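Local coordinates for protein probable M18-family aminopeptidase 1 (Thermotoga maritima, PDB 2GLF) that probably acts as a metal-dependent aminopeptidase of the M18 family, removing residues from the N-terminus of peptides with a two-metal site, at residues Asn68-Ala72 with Gly284-Ala288; Ile243-Asp249 with His425-Ser431; Val379-Val385 with Ser445-Leu450. Residues are numbered along the deposited sequence.

Contact 1 (Asn68-Ala72 with Gly284-Ala288); sequences NRGKA and GNTGA
The turn N68-A72 lies against the loop G284-A288, neither having regular secondary structure, with the closest CA atoms, those of A72 and T286, 6.1 Å apart. N68 N donates to A72 O (2.7 Å), closing the turn, and G70 passes its bend at positive phi. R69 is m at chi1 and t at chi2 and chi3, then bends at chi4 (62°), so that one guanidinium face covers N285, with R69 NH1 3.4 Å from N285 CB. Its charge is met by D413 of the second subunit. T286, its chi1 between wells at 123°, sets CB 3.8 Å from A72 CB and CG2 4.2 Å from K71 CB. K71 (m, then t to its end) is fully extended; its NZ leads away from the loop to E224 and to H369 of the second subunit. At a subunit interface of the dodecamer, this is a beta-hairpin turn of the large mixed sheet, between strands 64-67 and 73-77, packing on the loop that follows the neighbouring strand 270-275.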
ATOM      1  N   ASN A  68     -43.635  -3.470  34.523  1.00 46.99           N
ATOM      2  CA  ASN A  68     -43.048  -2.134  34.491  1.00 46.88           C
ATOM      3  C   ASN A  68     -43.848  -1.216  33.573  1.00 47.42           C
ATOM      4  O   ASN A  68     -44.722  -0.483  34.040  1.00 48.97           O
ATOM      5  CB  ASN A  68     -41.585  -2.189  34.044  1.00 20.29           C
ATOM      6  CG  ASN A  68     -40.889  -0.842  34.159  1.00 18.20           C
ATOM      7  OD1 ASN A  68     -39.663  -0.766  34.249  1.00 17.80           O
ATOM      8  ND2 ASN A  68     -41.671   0.230  34.147  1.00 17.80           N
ATOM      9  N   ARG A  69     -43.561  -1.235  32.277  1.00 20.00           N
ATOM     10  CA  ARG A  69     -44.314  -0.382  31.365  1.00 19.60           C
ATOM     11  C   ARG A  69     -44.791  -1.170  30.156  1.00 19.51           C
ATOM     12  O   ARG A  69     -44.843  -0.653  29.034  1.00 19.52           O
ATOM     13  CB  ARG A  69     -43.471   0.813  30.919  1.00 20.29           C
ATOM     14  CG  ARG A  69     -43.292   1.894  31.987  1.00 19.49           C
ATOM     15  CD  ARG A  69     -42.477   3.051  31.433  1.00 19.97           C
ATOM     16  NE  ARG A  69     -42.336   4.184  32.350  1.00 18.58           N
ATOM     17  CZ  ARG A  69     -41.743   4.132  33.540  1.00 19.23           C
ATOM     18  NH1 ARG A  69     -41.230   2.993  33.990  1.00 17.32           N
ATOM     19  NH2 ARG A  69     -41.641   5.230  34.272  1.00 19.62           N
ATOM     20  N   GLY A  70     -45.156  -2.425  30.403  1.00 22.60           N
ATOM     21  CA  GLY A  70     -45.622  -3.280  29.330  1.00 21.01           C
ATOM     22  C   GLY A  70     -44.427  -3.827  28.583  1.00 20.97           C
ATOM     23  O   GLY A  70     -44.573  -4.442  27.531  1.00 21.85           O
ATOM     24  N   LYS A  71     -43.240  -3.605  29.139  1.00 14.68           N
ATOM     25  CA  LYS A  71     -42.007  -4.069  28.521  1.00 14.40           C
ATOM     26  C   LYS A  71     -41.123  -4.819  29.510  1.00 14.42           C
ATOM     27  O   LYS A  71     -40.129  -5.422  29.130  1.00 15.19           O
ATOM     28  CB  LYS A  71     -41.235  -2.884  27.940  1.00 16.08           C
ATOM     29  CG  LYS A  71     -41.976  -2.136  26.853  1.00 17.09           C
ATOM     30  CD  LYS A  71     -41.170  -0.946  26.379  1.00 16.46           C
ATOM     31  CE  LYS A  71     -41.890  -0.208  25.274  1.00 17.46           C
ATOM     32  NZ  LYS A  71     -41.112   0.958  24.763  1.00 17.07           N
ATOM     33  N   ALA A  72     -41.482  -4.773  30.783  1.00 20.91           N
ATOM     34  CA  ALA A  72     -40.710  -5.467  31.800  1.00 19.75           C
ATOM     35  C   ALA A  72     -41.682  -6.028  32.821  1.00 20.11           C
ATOM     36  O   ALA A  72     -42.771  -5.490  33.011  1.00 21.12           O
ATOM     37  CB  ALA A  72     -39.743  -4.509  32.462  1.00  7.55           C
ATOM     38  N   GLY A 284     -32.643   2.970  30.299  1.00 23.71           N
ATOM     39  CA  GLY A 284     -34.067   3.239  30.191  1.00 24.83           C
ATOM     40  C   GLY A 284     -34.881   2.936  31.438  1.00 25.22           C
ATOM     41  O   GLY A 284     -34.347   2.465  32.441  1.00 26.45           O
ATOM     42  N   ASN A 285     -36.180   3.225  31.365  1.00 19.64           N
ATOM     43  CA  ASN A 285     -37.122   2.988  32.457  1.00 19.96           C
ATOM     44  C   ASN A 285     -37.083   1.529  32.852  1.00 19.77           C
ATOM     45  O   ASN A 285     -37.139   1.184  34.035  1.00 19.07           O
ATOM     46  CB  ASN A 285     -38.530   3.346  32.008  1.00 36.75           C
ATOM     47  CG  ASN A 285     -38.651   4.792  31.643  1.00 38.33           C
ATOM     48  OD1 ASN A 285     -38.448   5.670  32.481  1.00 41.87           O
ATOM     49  ND2 ASN A 285     -38.965   5.060  30.386  1.00 42.95           N
ATOM     50  N   THR A 286     -37.012   0.667  31.848  1.00 34.01           N
ATOM     51  CA  THR A 286     -36.928  -0.751  32.110  1.00 35.17           C
ATOM     52  C   THR A 286     -35.472  -1.162  31.937  1.00 36.40           C
ATOM     53  O   THR A 286     -34.606  -0.331  31.669  1.00 36.45           O
ATOM     54  CB  THR A 286     -37.797  -1.565  31.153  1.00 24.26           C
ATOM     55  OG1 THR A 286     -36.971  -2.524  30.479  1.00 24.07           O
ATOM     56  CG2 THR A 286     -38.506  -0.660  30.146  1.00 20.65           C
ATOM     57  N   GLY A 287     -35.196  -2.447  32.085  1.00 31.69           N
ATOM     58  CA  GLY A 287     -33.825  -2.896  31.956  1.00 33.29           C
ATOM     59  C   GLY A 287     -33.175  -2.915  33.325  1.00 34.44           C
ATOM     60  O   GLY A 287     -33.594  -2.175  34.215  1.00 35.07           O
ATOM     61  N   ALA A 288     -32.173  -3.772  33.511  1.00 24.11           N
ATOM     62  CA  ALA A 288     -31.487  -3.852  34.794  1.00 24.88           C
ATOM     63  C   ALA A 288     -30.969  -2.449  35.058  1.00 25.96           C
ATOM     64  O   ALA A 288     -30.770  -1.687  34.115  1.00 25.00           O
ATOM     65  CB  ALA A 288     -30.340  -4.838  34.707  1.00 18.35           C
TER

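Contact 2 (Ile243-Asp249 with His425-Ser431); sequences IGAYGQD and HSPFEIS. With MN (manganese (II) ion), chain F; MN (manganese (II) ion), chain E.
Two manganese ions take the carboxylate of D249 (chi1 t): OD2 lies 2.4 Å from MN of chain F and OD1 2.3 Å from MN of chain E, which also holds water 1 at 2.4 Å. H425 NE2 reaches the chain F ion at 2.4 Å, its ring edge-on with H425 CD2 3.2 Å from D249 OD2, and H425 ND1 bonds to the carbonyl of G121. E279 completes the protein ligands there; H92 and D326 join D249 on the other ion. Behind the metals, E429 OE2 accepts from H425 N (2.6 Å) within its own segment, while E429 OE1 crosses to D249 N (2.5 Å), a weak bond whose donor is less surely placed. This two-metal centre, bridged by D249 as in M18 aminopeptidases, lies beyond one end of an antiparallel strand pair, D249 following one strand and H425 preceding the other. Strands 243-245 and 429-431 run at 156°, axes 4.7 Å apart. I243 pairs with S431 (I243 N to S431 O 2.7 Å, S431 N to I243 O 3.0 Å) and A245 with E429 (A245 N to E429 O 2.9 Å, E429 N to A245 O 2.9 Å, weak); between them G244 and I430 form a non-hydrogen-bonded pair, CA atoms 4.5 Å apart. The F428 ring covers G244 in a CH-pi contact (centroid to G244 CA 4.0 Å), where any CB would clash. G247, at positive phi, holds the N-cap position before helix 248-263. Farther out, Y246 CB packs 3.3 Å from P427 O, and H167 of the third subunit meets the H425 ring edge-to-face.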
ATOM      1  N   ILE A 243     -33.849 -26.921  18.187  1.00 21.54           N
ATOM      2  CA  ILE A 243     -34.977 -26.010  18.024  1.00 21.30           C
ATOM      3  C   ILE A 243     -34.475 -24.738  17.358  1.00 21.60           C
ATOM      4  O   ILE A 243     -33.581 -24.063  17.877  1.00 22.22           O
ATOM      5  CB  ILE A 243     -35.623 -25.596  19.361  1.00 11.21           C
ATOM      6  CG1 ILE A 243     -36.249 -26.806  20.058  1.00 11.64           C
ATOM      7  CG2 ILE A 243     -36.708 -24.563  19.096  1.00 11.21           C
ATOM      8  CD1 ILE A 243     -36.766 -26.502  21.458  1.00 13.72           C
ATOM      9  N   GLY A 244     -35.048 -24.419  16.203  1.00 15.51           N
ATOM     10  CA  GLY A 244     -34.653 -23.215  15.503  1.00 15.51           C
ATOM     11  C   GLY A 244     -35.744 -22.180  15.649  1.00 15.51           C
ATOM     12  O   GLY A 244     -36.914 -22.476  15.421  1.00 15.60           O
ATOM     13  N   ALA A 245     -35.375 -20.967  16.042  1.00 14.67           N
ATOM     14  CA  ALA A 245     -36.356 -19.904  16.204  1.00 14.40           C
ATOM     15  C   ALA A 245     -35.703 -18.552  16.399  1.00 14.34           C
ATOM     16  O   ALA A 245     -34.543 -18.453  16.810  1.00 14.29           O
ATOM     17  CB  ALA A 245     -37.267 -20.206  17.380  1.00  1.76           C
ATOM     18  N   TYR A 246     -36.466 -17.509  16.107  1.00  7.02           N
ATOM     19  CA  TYR A 246     -35.981 -16.154  16.269  1.00  7.02           C
ATOM     20  C   TYR A 246     -36.159 -15.681  17.697  1.00  7.02           C
ATOM     21  O   TYR A 246     -37.166 -15.977  18.343  1.00  7.02           O
ATOM     22  CB  TYR A 246     -36.742 -15.198  15.356  1.00 11.35           C
ATOM     23  CG  TYR A 246     -36.640 -13.755  15.791  1.00 10.73           C
ATOM     24  CD1 TYR A 246     -35.492 -13.014  15.541  1.00 10.73           C
ATOM     25  CD2 TYR A 246     -37.676 -13.148  16.493  1.00 10.73           C
ATOM     26  CE1 TYR A 246     -35.375 -11.708  15.975  1.00 10.79           C
ATOM     27  CE2 TYR A 246     -37.570 -11.843  16.936  1.00 11.28           C
ATOM     28  CZ  TYR A 246     -36.414 -11.125  16.672  1.00 13.54           C
ATOM     29  OH  TYR A 246     -36.306  -9.813  17.088  1.00 15.38           O
ATOM     30  N   GLY A 247     -35.170 -14.937  18.177  1.00 15.71           N
ATOM     31  CA  GLY A 247     -35.242 -14.371  19.507  1.00 16.23           C
ATOM     32  C   GLY A 247     -34.999 -15.339  20.628  1.00 17.02           C
ATOM     33  O   GLY A 247     -35.324 -15.043  21.780  1.00 17.70           O
ATOM     34  N   GLN A 248     -34.440 -16.500  20.315  1.00 20.42           N
ATOM     35  CA  GLN A 248     -34.161 -17.452  21.372  1.00 20.99           C
ATOM     36  C   GLN A 248     -33.170 -16.812  22.324  1.00 20.88           C
ATOM     37  O   GLN A 248     -33.040 -17.238  23.473  1.00 20.20           O
ATOM     38  CB  GLN A 248     -33.597 -18.753  20.811  1.00 22.29           C
ATOM     39  CG  GLN A 248     -34.685 -19.728  20.424  1.00 22.94           C
ATOM     40  CD  GLN A 248     -34.141 -21.060  19.982  1.00 25.51           C
ATOM     41  OE1 GLN A 248     -33.505 -21.167  18.933  1.00 29.88           O
ATOM     42  NE2 GLN A 248     -34.383 -22.090  20.787  1.00 27.39           N
ATOM     43  N   ASP A 249     -32.481 -15.773  21.848  1.00 23.76           N
ATOM     44  CA  ASP A 249     -31.524 -15.087  22.697  1.00 23.90           C
ATOM     45  C   ASP A 249     -32.281 -14.523  23.884  1.00 24.62           C
ATOM     46  O   ASP A 249     -32.851 -13.431  23.835  1.00 24.24           O
ATOM     47  CB  ASP A 249     -30.806 -13.953  21.978  1.00 17.36           C
ATOM     48  CG  ASP A 249     -29.670 -13.356  22.821  1.00 16.77           C
ATOM     49  OD1 ASP A 249     -29.821 -13.247  24.059  1.00 19.51           O
ATOM     50  OD2 ASP A 249     -28.628 -12.971  22.248  1.00 16.76           O
ATOM     51  N   HIS A 425     -28.139 -14.149  17.561  1.00 13.90           N
ATOM     52  CA  HIS A 425     -28.503 -12.886  16.916  1.00 12.76           C
ATOM     53  C   HIS A 425     -28.988 -12.985  15.474  1.00 13.39           C
ATOM     54  O   HIS A 425     -29.431 -11.992  14.902  1.00 14.59           O
ATOM     55  CB  HIS A 425     -27.368 -11.874  16.998  1.00  4.80           C
ATOM     56  CG  HIS A 425     -27.241 -11.236  18.341  1.00  4.80           C
ATOM     57  ND1 HIS A 425     -26.609 -10.029  18.536  1.00  4.81           N
ATOM     58  CD2 HIS A 425     -27.684 -11.628  19.557  1.00  4.82           C
ATOM     59  CE1 HIS A 425     -26.672  -9.701  19.813  1.00  4.80           C
ATOM     60  NE2 HIS A 425     -27.320 -10.656  20.454  1.00  4.80           N
ATOM     61  N   SER A 426     -28.917 -14.172  14.886  1.00 21.59           N
ATOM     62  CA  SER A 426     -29.392 -14.352  13.520  1.00 21.60           C
ATOM     63  C   SER A 426     -30.914 -14.427  13.570  1.00 22.25           C
ATOM     64  O   SER A 426     -31.499 -14.583  14.642  1.00 23.27           O
ATOM     65  CB  SER A 426     -28.847 -15.650  12.939  1.00  9.05           C
ATOM     66  OG  SER A 426     -29.356 -16.766  13.647  1.00  9.05           O
ATOM     67  N   PRO A 427     -31.578 -14.310  12.415  1.00 14.48           N
ATOM     68  CA  PRO A 427     -33.043 -14.375  12.384  1.00 14.48           C
ATOM     69  C   PRO A 427     -33.572 -15.778  12.690  1.00 15.79           C
ATOM     70  O   PRO A 427     -34.782 -15.986  12.764  1.00 16.10           O
ATOM     71  CB  PRO A 427     -33.375 -13.941  10.958  1.00 10.87           C
ATOM     72  CG  PRO A 427     -32.245 -13.024  10.615  1.00 11.85           C
ATOM     73  CD  PRO A 427     -31.057 -13.791  11.141  1.00 11.87           C
ATOM     74  N   PHE A 428     -32.665 -16.733  12.878  1.00 16.02           N
ATOM     75  CA  PHE A 428     -33.061 -18.115  13.149  1.00 16.05           C
ATOM     76  C   PHE A 428     -31.997 -18.806  14.010  1.00 16.96           C
ATOM     77  O   PHE A 428     -31.172 -19.572  13.504  1.00 17.69           O
ATOM     78  CB  PHE A 428     -33.236 -18.867  11.812  1.00 11.89           C
ATOM     79  CG  PHE A 428     -34.070 -20.125  11.908  1.00 10.49           C
ATOM     80  CD1 PHE A 428     -35.439 -20.055  12.154  1.00  8.70           C
ATOM     81  CD2 PHE A 428     -33.487 -21.382  11.739  1.00  8.03           C
ATOM     82  CE1 PHE A 428     -36.214 -21.217  12.226  1.00  7.54           C
ATOM     83  CE2 PHE A 428     -34.260 -22.552  11.811  1.00  7.54           C
ATOM     84  CZ  PHE A 428     -35.623 -22.465  12.054  1.00  7.54           C
ATOM     85  N   GLU A 429     -32.014 -18.529  15.311  1.00 10.53           N
ATOM     86  CA  GLU A 429     -31.049 -19.130  16.228  1.00 10.66           C
ATOM     87  C   GLU A 429     -31.368 -20.602  16.465  1.00 10.25           C
ATOM     88  O   GLU A 429     -32.505 -21.036  16.308  1.00 10.29           O
ATOM     89  CB  GLU A 429     -31.041 -18.369  17.556  1.00 14.94           C
ATOM     90  CG  GLU A 429     -30.790 -16.880  17.388  1.00 16.97           C
ATOM     91  CD  GLU A 429     -30.893 -16.109  18.691  1.00 22.41           C
ATOM     92  OE1 GLU A 429     -31.825 -16.389  19.477  1.00 23.76           O
ATOM     93  OE2 GLU A 429     -30.054 -15.208  18.923  1.00 24.10           O
ATOM     94  N   ILE A 430     -30.348 -21.366  16.839  1.00 18.18           N
ATOM     95  CA  ILE A 430     -30.495 -22.794  17.088  1.00 19.07           C
ATOM     96  C   ILE A 430     -30.083 -23.160  18.518  1.00 19.69           C
ATOM     97  O   ILE A 430     -29.037 -22.725  19.011  1.00 19.85           O
ATOM     98  CB  ILE A 430     -29.636 -23.624  16.070  1.00  9.97           C
ATOM     99  CG1 ILE A 430     -30.531 -24.262  15.009  1.00 10.17           C
ATOM    100  CG2 ILE A 430     -28.890 -24.737  16.777  1.00 10.97           C
ATOM    101  CD1 ILE A 430     -31.215 -23.296  14.111  1.00 12.84           C
ATOM    102  N   SER A 431     -30.919 -23.961  19.177  1.00 19.58           N
ATOM    103  CA  SER A 431     -30.657 -24.427  20.534  1.00 20.21           C
ATOM    104  C   SER A 431     -31.019 -25.904  20.590  1.00 19.25           C
ATOM    105  O   SER A 431     -31.691 -26.414  19.699  1.00 19.60           O
ATOM    106  CB  SER A 431     -31.511 -23.660  21.541  1.00 24.21           C
ATOM    107  OG  SER A 431     -32.882 -23.979  21.386  1.00 26.77           O
TER
HETATM  108 MN    MN F5002     -27.922 -10.730  22.800  1.00 19.73          MN
HETATM  109 MN    MN E5001     -28.608 -12.194  25.726  1.00 17.51          MN
HETATM  110  O   HOH W   1     -27.012 -13.784  25.022  1.00 24.06           O

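Contact 3 (Val379-Val385 with Ser445-Leu450); sequences VLNEQGV and SLMEKL
Apolar contacts carry this meeting of two helix C-terminal ends, and no hydrogen bond crosses it. V379 (chi1 t) makes the most contacts: its CG1 lies 3.8 Å from L446 CD2 and 3.6 Å from K449 CB, while its CG2 lies 3.6 Å from L450 CD2. L380 (m, t) adds CD2 at 4.3 Å from L446 CG, and Q383 CG lies 3.7 Å from S445 CB. CA atoms are nearest at V379 with K449 (6.3 Å) and Q383 with S445 (7.0 Å). Beside these are mixed contacts: V379 CG1 lies 3.3 Å from S445 O, and V385 CG2 3.7 Å from S445 OG, a hydroxyl that bonds back to V441 and A442. Backbone bonds end the first helix in a Schellman motif, with G384 at positive phi and V385 N to L380 O at 3.0 Å. In the second segment K449 N bonds to S445 O and L450 N to L446 O, both at 3.1 Å. The end of helix 370-382 thus packs against the end of helix 433-449; L446 of that helix and the C-terminal L450 touch strand 321-329, and M447, a selenomethionine, faces helix 248-263 and strand 270-275.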
ATOM      1  N   VAL A 379     -25.310 -27.627  44.624  1.00 25.48           N
ATOM      2  CA  VAL A 379     -26.720 -27.845  44.326  1.00 25.50           C
ATOM      3  C   VAL A 379     -26.885 -28.672  43.047  1.00 26.43           C
ATOM      4  O   VAL A 379     -27.563 -29.706  43.044  1.00 26.54           O
ATOM      5  CB  VAL A 379     -27.476 -26.507  44.139  1.00 12.80           C
ATOM      6  CG1 VAL A 379     -28.896 -26.781  43.668  1.00 12.80           C
ATOM      7  CG2 VAL A 379     -27.502 -25.723  45.443  1.00 12.80           C
ATOM      8  N   LEU A 380     -26.253 -28.217  41.966  1.00 11.16           N
ATOM      9  CA  LEU A 380     -26.340 -28.899  40.684  1.00 10.52           C
ATOM     10  C   LEU A 380     -26.009 -30.374  40.793  1.00 10.81           C
ATOM     11  O   LEU A 380     -26.864 -31.224  40.565  1.00 10.84           O
ATOM     12  CB  LEU A 380     -25.412 -28.246  39.659  1.00  7.37           C
ATOM     13  CG  LEU A 380     -25.778 -26.835  39.193  1.00  7.25           C
ATOM     14  CD1 LEU A 380     -24.758 -26.381  38.158  1.00  7.25           C
ATOM     15  CD2 LEU A 380     -27.191 -26.807  38.613  1.00  7.25           C
ATOM     16  N   ASN A 381     -24.766 -30.676  41.141  1.00 29.28           N
ATOM     17  CA  ASN A 381     -24.344 -32.063  41.260  1.00 29.67           C
ATOM     18  C   ASN A 381     -25.229 -32.879  42.201  1.00 30.21           C
ATOM     19  O   ASN A 381     -25.528 -34.045  41.920  1.00 30.07           O
ATOM     20  CB  ASN A 381     -22.886 -32.137  41.713  1.00 22.64           C
ATOM     21  CG  ASN A 381     -21.934 -31.627  40.661  1.00 22.57           C
ATOM     22  OD1 ASN A 381     -22.077 -31.935  39.479  1.00 21.51           O
ATOM     23  ND2 ASN A 381     -20.946 -30.852  41.084  1.00 24.19           N
ATOM     24  N   GLU A 382     -25.653 -32.272  43.306  1.00 19.88           N
ATOM     25  CA  GLU A 382     -26.507 -32.970  44.259  1.00 21.27           C
ATOM     26  C   GLU A 382     -27.888 -33.314  43.688  1.00 21.20           C
ATOM     27  O   GLU A 382     -28.432 -34.387  43.976  1.00 20.77           O
ATOM     28  CB  GLU A 382     -26.630 -32.151  45.542  1.00 26.64           C
ATOM     29  CG  GLU A 382     -25.640 -32.603  46.605  1.00 29.49           C
ATOM     30  CD  GLU A 382     -25.417 -31.581  47.702  1.00 35.83           C
ATOM     31  OE1 GLU A 382     -26.291 -30.712  47.907  1.00 37.58           O
ATOM     32  OE2 GLU A 382     -24.364 -31.660  48.371  1.00 39.09           O
ATOM     33  N   GLN A 383     -28.449 -32.422  42.873  1.00 13.87           N
ATOM     34  CA  GLN A 383     -29.748 -32.677  42.260  1.00 13.78           C
ATOM     35  C   GLN A 383     -29.573 -33.451  40.948  1.00 14.11           C
ATOM     36  O   GLN A 383     -30.545 -33.705  40.222  1.00 14.25           O
ATOM     37  CB  GLN A 383     -30.482 -31.364  41.978  1.00 26.02           C
ATOM     38  CG  GLN A 383     -30.790 -30.534  43.204  1.00 29.46           C
ATOM     39  CD  GLN A 383     -31.425 -31.348  44.313  1.00 32.20           C
ATOM     40  OE1 GLN A 383     -30.752 -32.120  44.993  1.00 32.03           O
ATOM     41  NE2 GLN A 383     -32.728 -31.181  44.498  1.00 34.18           N
ATOM     42  N   GLY A 384     -28.328 -33.815  40.646  1.00 16.75           N
ATOM     43  CA  GLY A 384     -28.039 -34.563  39.431  1.00 16.16           C
ATOM     44  C   GLY A 384     -28.286 -33.808  38.138  1.00 16.47           C
ATOM     45  O   GLY A 384     -28.652 -34.401  37.125  1.00 17.55           O
ATOM     46  N   VAL A 385     -28.083 -32.496  38.164  1.00 28.53           N
ATOM     47  CA  VAL A 385     -28.286 -31.676  36.979  1.00 27.77           C
ATOM     48  C   VAL A 385     -27.061 -31.742  36.062  1.00 28.30           C
ATOM     49  O   VAL A 385     -25.924 -31.584  36.507  1.00 28.92           O
ATOM     50  CB  VAL A 385     -28.535 -30.210  37.366  1.00  6.02           C
ATOM     51  CG1 VAL A 385     -29.018 -29.429  36.164  1.00  6.02           C
ATOM     52  CG2 VAL A 385     -29.534 -30.140  38.493  1.00  6.02           C
ATOM     53  N   SER A 445     -34.194 -26.302  40.485  1.00 26.30           N
ATOM     54  CA  SER A 445     -33.479 -26.848  41.622  1.00 27.74           C
ATOM     55  C   SER A 445     -32.537 -25.824  42.253  1.00 28.21           C
ATOM     56  O   SER A 445     -32.066 -26.018  43.368  1.00 29.09           O
ATOM     57  CB  SER A 445     -32.716 -28.105  41.203  1.00 30.40           C
ATOM     58  OG  SER A 445     -31.918 -27.860  40.063  1.00 32.77           O
ATOM     59  N   LEU A 446     -32.257 -24.735  41.547  1.00 22.25           N
ATOM     60  CA  LEU A 446     -31.389 -23.708  42.103  1.00 22.65           C
ATOM     61  C   LEU A 446     -32.203 -22.746  42.955  1.00 23.54           C
ATOM     62  O   LEU A 446     -31.696 -22.189  43.936  1.00 23.79           O
ATOM     63  CB  LEU A 446     -30.672 -22.934  40.999  1.00 14.86           C
ATOM     64  CG  LEU A 446     -29.366 -23.545  40.484  1.00 14.49           C
ATOM     65  CD1 LEU A 446     -28.855 -22.715  39.327  1.00 14.81           C
ATOM     66  CD2 LEU A 446     -28.332 -23.598  41.602  1.00 12.56           C
HETATM   67  N   MSE A 447     -33.464 -22.546  42.580  1.00 30.98           N
HETATM   68  CA  MSE A 447     -34.339 -21.663  43.341  1.00 32.05           C
HETATM   69  C   MSE A 447     -34.728 -22.394  44.617  1.00 31.82           C
HETATM   70  O   MSE A 447     -34.891 -21.785  45.677  1.00 31.62           O
HETATM   71  CB  MSE A 447     -35.604 -21.344  42.553  1.00 50.63           C
HETATM   72  CG  MSE A 447     -35.363 -20.700  41.215  1.00 52.04           C
HETATM   73 SE   MSE A 447     -37.010 -20.518  40.215  1.00 53.78          SE
HETATM   74  CE  MSE A 447     -37.060 -18.590  40.050  1.00 53.09           C
ATOM     75  N   GLU A 448     -34.866 -23.711  44.495  1.00 26.63           N
ATOM     76  CA  GLU A 448     -35.256 -24.575  45.605  1.00 27.04           C
ATOM     77  C   GLU A 448     -34.168 -24.861  46.629  1.00 27.21           C
ATOM     78  O   GLU A 448     -34.436 -24.883  47.831  1.00 27.35           O
ATOM     79  CB  GLU A 448     -35.759 -25.924  45.073  1.00 33.75           C
ATOM     80  CG  GLU A 448     -37.147 -25.912  44.453  1.00 32.96           C
ATOM     81  CD  GLU A 448     -37.538 -27.264  43.857  1.00 34.46           C
ATOM     82  OE1 GLU A 448     -38.723 -27.432  43.486  1.00 37.54           O
ATOM     83  OE2 GLU A 448     -36.661 -28.155  43.753  1.00 34.77           O
ATOM     84  N   LYS A 449     -32.943 -25.071  46.160  1.00 26.98           N
ATOM     85  CA  LYS A 449     -31.856 -25.431  47.059  1.00 26.22           C
ATOM     86  C   LYS A 449     -30.805 -24.376  47.406  1.00 25.78           C
ATOM     87  O   LYS A 449     -30.005 -24.604  48.311  1.00 25.61           O
ATOM     88  CB  LYS A 449     -31.158 -26.684  46.517  1.00 29.07           C
ATOM     89  CG  LYS A 449     -32.104 -27.806  46.081  1.00 31.26           C
ATOM     90  CD  LYS A 449     -32.428 -28.780  47.205  1.00 36.81           C
ATOM     91  CE  LYS A 449     -33.330 -28.179  48.273  1.00 38.16           C
ATOM     92  NZ  LYS A 449     -34.722 -27.944  47.803  1.00 41.48           N
ATOM     93  N   LEU A 450     -30.773 -23.237  46.719  1.00 41.98           N
ATOM     94  CA  LEU A 450     -29.764 -22.236  47.077  1.00 41.56           C
ATOM     95  C   LEU A 450     -30.124 -21.518  48.370  1.00 41.34           C
ATOM     96  O   LEU A 450     -29.241 -21.398  49.249  1.00 35.59           O
ATOM     97  CB  LEU A 450     -29.551 -21.198  45.960  1.00 12.82           C
ATOM     98  CG  LEU A 450     -28.446 -21.499  44.933  1.00 12.05           C
ATOM     99  CD1 LEU A 450     -28.006 -20.212  44.268  1.00 12.05           C
ATOM    100  CD2 LEU A 450     -27.255 -22.145  45.610  1.00 12.05           C
ATOM    101  OXT LEU A 450     -31.286 -21.082  48.486  1.00 35.59           O
TER

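In the fold
Contacts 1 and 2 lie nearer the centre of the chain than contact 3, their centres about 13, 11 and 24 Å from it. Most touching residues are buried in all three, but contact 3 includes the exposed K449. Their chemistry differs: contact 2 combines metal coordination with strand pairing, contact 3 is mainly apolar, and contact 1 packs two loops, the charged ends of R69 and K71 in 68-72 reaching a neighbouring subunit, K71 also E224 of its own chain. Contact 2 also meets another subunit. Strand 429-432 of contact 2 runs directly into helix 433-449 of contact 3. No two contacts touch; nearest atoms are about 12 to 16 Å apart.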